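Local structure of Rho GTPase-activating protein 5 (Homo sapiens, 5U4V) at residues N10-G15 with D46-D51; G70-F75 with P108-L113. The protein probably stimulates GTP hydrolysis by Rho proteins, the part described here being pG1, one of its pseudoGTPase domains. One frame throughout, in Å; residues are numbered along the deposited sequence.

Contacts 1 and 2 share one sheet, their centres about 9 Å apart. Strand 8-14 pairs with strand 41-50 in contact 1 and, by its other edge, with strand 69-75, which in turn pairs with strand 109-114 in contact 2. F12 O probably accepts a hydrogen bond from F72 N at 2.8 Å. L14 N probably donates one to F72 O, also at 2.8 Å. I13 CG1 packs on F72 CB at 3.6 Å. Contact 2 is centred about 2 Å from the chain centre, contact 1 about 8 Å. In canonical G domains the first strand leads into the P-loop; the chain following strand 8-14 probably matches it in position, without implying a working nucleotide site.

Contact 1: residues N10-G15 with D46-D51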
ATOM      1  N   ASN A  10      -4.726   7.797  -7.643  1.00 57.85           N
ATOM      2  CA  ASN A  10      -5.740   7.241  -6.775  1.00 59.20           C
ATOM      3  C   ASN A  10      -5.124   6.148  -5.970  1.00 58.38           C
ATOM      4  O   ASN A  10      -4.868   5.080  -6.491  1.00 57.10           O
ATOM      5  CB  ASN A  10      -6.882   6.682  -7.594  1.00 60.84           C
ATOM      6  CG  ASN A  10      -8.060   7.633  -7.637  1.00 60.87           C
ATOM      7  OD1 ASN A  10      -8.436   8.164  -6.611  1.00 59.25           O
ATOM      8  ND2 ASN A  10      -8.663   7.829  -8.818  1.00 63.93           N
ATOM      9  N   LEU A  11      -4.868   6.392  -4.703  1.00 56.14           N
ATOM     10  CA  LEU A  11      -4.189   5.384  -3.927  1.00 56.37           C
ATOM     11  C   LEU A  11      -5.114   4.701  -2.996  1.00 53.68           C
ATOM     12  O   LEU A  11      -5.399   5.213  -1.917  1.00 54.04           O
ATOM     13  CB  LEU A  11      -3.070   5.998  -3.116  1.00 58.94           C
ATOM     14  CG  LEU A  11      -1.713   5.694  -3.683  1.00 61.99           C
ATOM     15  CD1 LEU A  11      -0.647   6.455  -2.900  1.00 63.26           C
ATOM     16  CD2 LEU A  11      -1.546   4.197  -3.524  1.00 63.41           C
ATOM     17  N   PHE A  12      -5.566   3.534  -3.383  1.00 52.96           N
ATOM     18  CA  PHE A  12      -6.352   2.729  -2.480  1.00 52.16           C
ATOM     19  C   PHE A  12      -5.456   2.104  -1.404  1.00 51.00           C
ATOM     20  O   PHE A  12      -4.253   1.853  -1.624  1.00 50.25           O
ATOM     21  CB  PHE A  12      -7.099   1.643  -3.250  1.00 53.53           C
ATOM     22  CG  PHE A  12      -8.018   2.175  -4.329  1.00 55.18           C
ATOM     23  CD1 PHE A  12      -9.335   2.526  -4.027  1.00 54.34           C
ATOM     24  CD2 PHE A  12      -7.577   2.289  -5.655  1.00 57.24           C
ATOM     25  CE1 PHE A  12     -10.198   2.998  -5.021  1.00 56.32           C
ATOM     26  CE2 PHE A  12      -8.436   2.739  -6.661  1.00 59.50           C
ATOM     27  CZ  PHE A  12      -9.753   3.093  -6.345  1.00 58.48           C
ATOM     28  N   ILE A  13      -6.046   1.887  -0.228  1.00 47.04           N
ATOM     29  CA  ILE A  13      -5.325   1.330   0.901  1.00 44.90           C
ATOM     30  C   ILE A  13      -6.182   0.253   1.563  1.00 43.89           C
ATOM     31  O   ILE A  13      -7.255   0.562   2.136  1.00 40.92           O
ATOM     32  CB  ILE A  13      -4.933   2.394   1.967  1.00 43.94           C
ATOM     33  CG1 ILE A  13      -3.935   3.412   1.412  1.00 45.49           C
ATOM     34  CG2 ILE A  13      -4.337   1.717   3.196  1.00 43.57           C
ATOM     35  CD1 ILE A  13      -3.670   4.612   2.343  1.00 44.56           C
ATOM     36  N   LEU A  14      -5.684  -0.991   1.507  1.00 44.36           N
ATOM     37  CA  LEU A  14      -6.305  -2.143   2.160  1.00 44.20           C
ATOM     38  C   LEU A  14      -5.742  -2.369   3.534  1.00 45.43           C
ATOM     39  O   LEU A  14      -4.526  -2.212   3.763  1.00 46.45           O
ATOM     40  CB  LEU A  14      -6.060  -3.380   1.361  1.00 46.13           C
ATOM     41  CG  LEU A  14      -7.052  -3.681   0.255  1.00 47.82           C
ATOM     42  CD1 LEU A  14      -6.356  -4.568  -0.760  1.00 48.92           C
ATOM     43  CD2 LEU A  14      -8.258  -4.405   0.863  1.00 48.11           C
ATOM     44  N   GLY A  15      -6.613  -2.717   4.466  1.00 45.83           N
ATOM     45  CA  GLY A  15      -6.189  -2.959   5.831  1.00 50.29           C
ATOM     46  C   GLY A  15      -7.364  -3.540   6.558  1.00 56.25           C
ATOM     47  O   GLY A  15      -8.520  -3.332   6.173  1.00 64.06           O
ATOM     48  N   ASP A  46      -5.082  10.928  -3.772  1.00 54.04           N
ATOM     49  CA  ASP A  46      -6.359  10.646  -3.142  1.00 56.63           C
ATOM     50  C   ASP A  46      -6.269   9.316  -2.455  1.00 55.01           C
ATOM     51  O   ASP A  46      -6.429   8.274  -3.068  1.00 59.91           O
ATOM     52  CB  ASP A  46      -7.505  10.653  -4.179  1.00 63.88           C
ATOM     53  CG  ASP A  46      -7.831  12.039  -4.692  1.00 68.29           C
ATOM     54  OD1 ASP A  46      -7.331  13.059  -4.167  1.00 67.66           O
ATOM     55  OD2 ASP A  46      -8.611  12.123  -5.660  1.00 77.83           O
ATOM     56  N   LEU A  47      -6.074   9.351  -1.148  1.00 53.04           N
ATOM     57  CA  LEU A  47      -5.983   8.136  -0.364  1.00 51.51           C
ATOM     58  C   LEU A  47      -7.344   7.632   0.036  1.00 51.75           C
ATOM     59  O   LEU A  47      -8.077   8.266   0.796  1.00 49.70           O
ATOM     60  CB  LEU A  47      -5.099   8.338   0.861  1.00 49.98           C
ATOM     61  CG  LEU A  47      -3.678   8.671   0.383  1.00 51.38           C
ATOM     62  CD1 LEU A  47      -2.801   9.086   1.549  1.00 54.80           C
ATOM     63  CD2 LEU A  47      -3.020   7.572  -0.453  1.00 54.54           C
ATOM     64  N   ARG A  48      -7.677   6.461  -0.477  1.00 53.83           N
ATOM     65  CA  ARG A  48      -8.963   5.859  -0.214  1.00 54.17           C
ATOM     66  C   ARG A  48      -8.796   4.552   0.526  1.00 52.42           C
ATOM     67  O   ARG A  48      -8.560   3.521  -0.100  1.00 54.66           O
ATOM     68  CB  ARG A  48      -9.661   5.592  -1.534  1.00 58.38           C
ATOM     69  CG  ARG A  48     -10.037   6.823  -2.317  1.00 63.36           C
ATOM     70  CD  ARG A  48     -10.831   6.448  -3.549  1.00 70.86           C
ATOM     71  NE  ARG A  48     -11.155   7.635  -4.314  1.00 76.62           N
ATOM     72  CZ  ARG A  48     -11.720   7.629  -5.525  1.00 85.46           C
ATOM     73  NH1 ARG A  48     -12.056   6.490  -6.130  1.00 87.34           N
ATOM     74  NH2 ARG A  48     -11.965   8.777  -6.145  1.00 89.69           N
ATOM     75  N   PRO A  49      -8.977   4.551   1.846  1.00 51.22           N
ATOM     76  CA  PRO A  49      -8.983   3.271   2.587  1.00 51.41           C
ATOM     77  C   PRO A  49     -10.232   2.484   2.278  1.00 55.29           C
ATOM     78  O   PRO A  49     -11.277   3.068   2.089  1.00 59.77           O
ATOM     79  CB  PRO A  49      -8.979   3.688   4.067  1.00 46.68           C
ATOM     80  CG  PRO A  49      -8.716   5.125   4.073  1.00 45.55           C
ATOM     81  CD  PRO A  49      -9.143   5.694   2.749  1.00 49.00           C
ATOM     82  N   VAL A  50     -10.109   1.171   2.215  1.00 59.18           N
ATOM     83  CA  VAL A  50     -11.183   0.311   1.738  1.00 63.59           C
ATOM     84  C   VAL A  50     -11.396  -0.906   2.619  1.00 64.72           C
ATOM     85  O   VAL A  50     -10.460  -1.418   3.229  1.00 61.37           O
ATOM     86  CB  VAL A  50     -10.893  -0.198   0.315  1.00 67.09           C
ATOM     87  CG1 VAL A  50     -11.000   0.927  -0.705  1.00 69.63           C
ATOM     88  CG2 VAL A  50      -9.529  -0.859   0.240  1.00 65.93           C
ATOM     89  N   ASP A  51     -12.612  -1.414   2.677  1.00 69.73           N
ATOM     90  CA  ASP A  51     -12.750  -2.745   3.247  1.00 73.29           C
ATOM     91  C   ASP A  51     -13.757  -3.567   2.453  1.00 78.93           C
ATOM     92  O   ASP A  51     -14.460  -3.010   1.613  1.00 80.53           O
ATOM     93  CB  ASP A  51     -13.129  -2.648   4.710  1.00 75.22           C
ATOM     94  CG  ASP A  51     -12.635  -3.823   5.518  1.00 77.38           C
ATOM     95  OD1 ASP A  51     -12.780  -4.978   5.039  1.00 82.55           O
ATOM     96  OD2 ASP A  51     -12.139  -3.600   6.639  1.00 75.44           O
TER
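N10 OD1 stands 3.4 Å above the centre of the R48 guanidinium, with the N10 amide plane turned 53° from it. This pair is on the face of the sheet that also carries F12, L14, D46 and V50. The strands run parallel, as the first and third strands do in the P-loop NTPase fold of G domains. Next, L11 is bonded through both backbone polar atoms: its N donates to D46 O and its O accepts from R48 N at 3.0 Å. On the opposite face its side chain lies beside that of L47, pointing the same way, and also meets helix 156-173. F12 runs alongside R48, whose chain is extended from CG to NE; F12 CE1 touches R48 CD at 3.8 Å and comes to the guanidinium edge, the two planes 81° apart. F12 CD1 reaches V50 CG1 at 4.0 Å. An alanine at F12 would probably leave the R48 stem and V50 CG1 without the ring they pack on, and R48 more at liberty to swing. I13 repeats the backbone pattern, N to R48 O and O from V50 N at 2.9 Å, while its CD1 meets L47 CD2 at 4.1 Å, on the face covered by helix 19-28. L14 also touches F83 and F87 of helix 78-96, and V50 CG2, set between its own backbone N and carbonyl carbon, touches L14 CG at 3.8 Å.

Contact 2: residues G70-F75 with P108-L113; sequences GCFCVF and PFTLIL
I112 O is approached by two groups of the facing strand: F75 N donates a hydrogen bond to it at 3.1 Å, nearly along the C=O axis, and V74 CA makes a CA-H...O contact. T110 O is held likewise, by C73 N at 2.7 Å and by a CA-H...O contact from F72 CA. In the other direction C71 O accepts from T110 N. I112 CD1 sits over the centre of one face of the F72 ring, 3.8 Å from the centroid and 12° off the normal, a CH-pi contact, while T110 CB meets the ring at its edge. Strands 69-75 and 109-114 are joined by helix 78-96 in a beta-alpha-beta crossover in the interior of the G-domain sheet. On the face toward that helix, the sulfurs of C71 and C73 approach the F109 ring obliquely, C73 SG lying 3.7 Å from F109 CD1. C73 CB also packs on L111 CD2. With CG between the backbone N and carbonyl carbon (chi1 63°), the F75 side chain ends nearer to strand 109-113 than it starts, and its ring crosses L113: L113 CA lies over one face toward the rim, L111 CB is at the edge, and F75 CE2 touches L113 CD1 at 3.6 Å.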
ATOM      1  N   GLY A  70      -3.030   2.919  -7.760  1.00 57.20           N
ATOM      2  CA  GLY A  70      -2.233   1.840  -7.213  1.00 55.13           C
ATOM      3  C   GLY A  70      -2.831   1.474  -5.868  1.00 52.68           C
ATOM      4  O   GLY A  70      -3.805   2.103  -5.415  1.00 50.94           O
ATOM      5  N   CYS A  71      -2.242   0.491  -5.206  1.00 60.79           N
ATOM      6  CA  CYS A  71      -2.841  -0.004  -3.983  1.00 58.28           C
ATOM      7  C   CYS A  71      -1.862  -0.359  -2.872  1.00 54.91           C
ATOM      8  O   CYS A  71      -1.136  -1.334  -2.963  1.00 54.64           O
ATOM      9  CB  CYS A  71      -3.737  -1.185  -4.315  1.00 58.05           C
ATOM     10  SG  CYS A  71      -4.592  -1.832  -2.872  1.00 60.67           S
ATOM     11  N   PHE A  72      -1.872   0.448  -1.819  1.00 54.39           N
ATOM     12  CA  PHE A  72      -1.215   0.105  -0.564  1.00 50.83           C
ATOM     13  C   PHE A  72      -1.900  -1.026   0.166  1.00 47.57           C
ATOM     14  O   PHE A  72      -3.118  -1.028   0.307  1.00 46.96           O
ATOM     15  CB  PHE A  72      -1.164   1.301   0.364  1.00 52.95           C
ATOM     16  CG  PHE A  72      -0.026   2.218   0.106  1.00 54.78           C
ATOM     17  CD1 PHE A  72       1.011   1.841  -0.741  1.00 54.89           C
ATOM     18  CD2 PHE A  72       0.022   3.461   0.741  1.00 56.94           C
ATOM     19  CE1 PHE A  72       2.076   2.708  -0.977  1.00 58.07           C
ATOM     20  CE2 PHE A  72       1.091   4.339   0.502  1.00 58.80           C
ATOM     21  CZ  PHE A  72       2.120   3.957  -0.354  1.00 59.54           C
ATOM     22  N   CYS A  73      -1.112  -2.001   0.622  1.00 45.05           N
ATOM     23  CA  CYS A  73      -1.658  -3.072   1.441  1.00 43.25           C
ATOM     24  C   CYS A  73      -0.874  -3.188   2.729  1.00 41.99           C
ATOM     25  O   CYS A  73       0.318  -3.493   2.727  1.00 42.02           O
ATOM     26  CB  CYS A  73      -1.663  -4.402   0.672  1.00 43.71           C
ATOM     27  SG  CYS A  73      -2.368  -4.310  -0.995  1.00 47.50           S
ATOM     28  N   VAL A  74      -1.560  -2.940   3.829  1.00 41.24           N
ATOM     29  CA  VAL A  74      -0.974  -2.789   5.161  1.00 39.53           C
ATOM     30  C   VAL A  74      -1.502  -3.940   6.019  1.00 39.72           C
ATOM     31  O   VAL A  74      -2.657  -4.320   5.940  1.00 39.18           O
ATOM     32  CB  VAL A  74      -1.386  -1.436   5.825  1.00 40.58           C
ATOM     33  CG1 VAL A  74      -0.587  -1.112   7.078  1.00 40.10           C
ATOM     34  CG2 VAL A  74      -1.297  -0.321   4.842  1.00 42.32           C
ATOM     35  N   PHE A  75      -0.618  -4.487   6.834  1.00 40.99           N
ATOM     36  CA  PHE A  75      -0.924  -5.567   7.758  1.00 42.08           C
ATOM     37  C   PHE A  75       0.066  -5.467   8.920  1.00 43.75           C
ATOM     38  O   PHE A  75       1.191  -4.933   8.752  1.00 41.44           O
ATOM     39  CB  PHE A  75      -0.810  -6.931   7.052  1.00 41.20           C
ATOM     40  CG  PHE A  75       0.568  -7.247   6.555  1.00 40.86           C
ATOM     41  CD1 PHE A  75       1.057  -6.656   5.387  1.00 38.97           C
ATOM     42  CD2 PHE A  75       1.433  -8.086   7.306  1.00 40.58           C
ATOM     43  CE1 PHE A  75       2.350  -6.925   4.978  1.00 39.90           C
ATOM     44  CE2 PHE A  75       2.711  -8.329   6.870  1.00 39.53           C
ATOM     45  CZ  PHE A  75       3.161  -7.772   5.708  1.00 39.15           C
ATOM     46  N   PRO A 108      -0.469  -1.589  -9.566  1.00 49.52           N
ATOM     47  CA  PRO A 108       0.624  -1.207  -8.670  1.00 46.65           C
ATOM     48  C   PRO A 108       0.301  -1.459  -7.207  1.00 44.46           C
ATOM     49  O   PRO A 108      -0.226  -0.579  -6.494  1.00 47.95           O
ATOM     50  CB  PRO A 108       0.778   0.300  -8.909  1.00 47.04           C
ATOM     51  CG  PRO A 108       0.106   0.555 -10.216  1.00 50.18           C
ATOM     52  CD  PRO A 108      -1.035  -0.429 -10.270  1.00 51.45           C
ATOM     53  N   PHE A 109       0.624  -2.655  -6.759  1.00 41.43           N
ATOM     54  CA  PHE A 109       0.490  -2.973  -5.344  1.00 40.20           C
ATOM     55  C   PHE A 109       1.780  -2.530  -4.615  1.00 37.01           C
ATOM     56  O   PHE A 109       2.789  -2.326  -5.254  1.00 40.27           O
ATOM     57  CB  PHE A 109       0.264  -4.485  -5.139  1.00 39.68           C
ATOM     58  CG  PHE A 109      -1.116  -4.982  -5.467  1.00 42.04           C
ATOM     59  CD1 PHE A 109      -2.221  -4.696  -4.628  1.00 42.70           C
ATOM     60  CD2 PHE A 109      -1.329  -5.814  -6.570  1.00 44.21           C
ATOM     61  CE1 PHE A 109      -3.488  -5.216  -4.913  1.00 45.87           C
ATOM     62  CE2 PHE A 109      -2.606  -6.327  -6.858  1.00 47.25           C
ATOM     63  CZ  PHE A 109      -3.684  -6.034  -6.032  1.00 47.05           C
ATOM     64  N   THR A 110       1.714  -2.353  -3.299  1.00 33.87           N
ATOM     65  CA  THR A 110       2.878  -2.287  -2.419  1.00 31.11           C
ATOM     66  C   THR A 110       2.414  -2.783  -1.066  1.00 31.52           C
ATOM     67  O   THR A 110       1.333  -2.365  -0.569  1.00 32.75           O
ATOM     68  CB  THR A 110       3.479  -0.853  -2.290  1.00 31.38           C
ATOM     69  OG1 THR A 110       3.988  -0.450  -3.560  1.00 32.86           O
ATOM     70  CG2 THR A 110       4.664  -0.799  -1.228  1.00 29.02           C
ATOM     71  N   LEU A 111       3.189  -3.694  -0.496  1.00 31.96           N
ATOM     72  CA  LEU A 111       2.839  -4.288   0.774  1.00 34.97           C
ATOM     73  C   LEU A 111       3.540  -3.556   1.884  1.00 33.00           C
ATOM     74  O   LEU A 111       4.746  -3.461   1.878  1.00 29.63           O
ATOM     75  CB  LEU A 111       3.171  -5.800   0.824  1.00 39.46           C
ATOM     76  CG  LEU A 111       2.423  -6.686  -0.175  1.00 45.45           C
ATOM     77  CD1 LEU A 111       2.968  -8.116  -0.113  1.00 47.90           C
ATOM     78  CD2 LEU A 111       0.908  -6.686   0.047  1.00 46.07           C
ATOM     79  N   ILE A 112       2.767  -3.146   2.890  1.00 33.10           N
ATOM     80  CA  ILE A 112       3.326  -2.454   3.996  1.00 33.95           C
ATOM     81  C   ILE A 112       3.169  -3.192   5.285  1.00 36.40           C
ATOM     82  O   ILE A 112       2.069  -3.343   5.749  1.00 37.15           O
ATOM     83  CB  ILE A 112       2.780  -1.025   4.135  1.00 34.09           C
ATOM     84  CG1 ILE A 112       3.199  -0.197   2.910  1.00 33.55           C
ATOM     85  CG2 ILE A 112       3.319  -0.367   5.390  1.00 32.64           C
ATOM     86  CD1 ILE A 112       2.361   1.048   2.749  1.00 34.00           C
ATOM     87  N   LEU A 113       4.287  -3.597   5.898  1.00 37.01           N
ATOM     88  CA  LEU A 113       4.217  -4.119   7.222  1.00 40.31           C
ATOM     89  C   LEU A 113       4.438  -3.011   8.248  1.00 43.61           C
ATOM     90  O   LEU A 113       5.525  -2.434   8.334  1.00 43.39           O
ATOM     91  CB  LEU A 113       5.207  -5.265   7.398  1.00 43.33           C
ATOM     92  CG  LEU A 113       5.448  -5.800   8.807  1.00 46.74           C
ATOM     93  CD1 LEU A 113       4.199  -6.390   9.458  1.00 49.36           C
ATOM     94  CD2 LEU A 113       6.552  -6.851   8.744  1.00 50.77           C
TER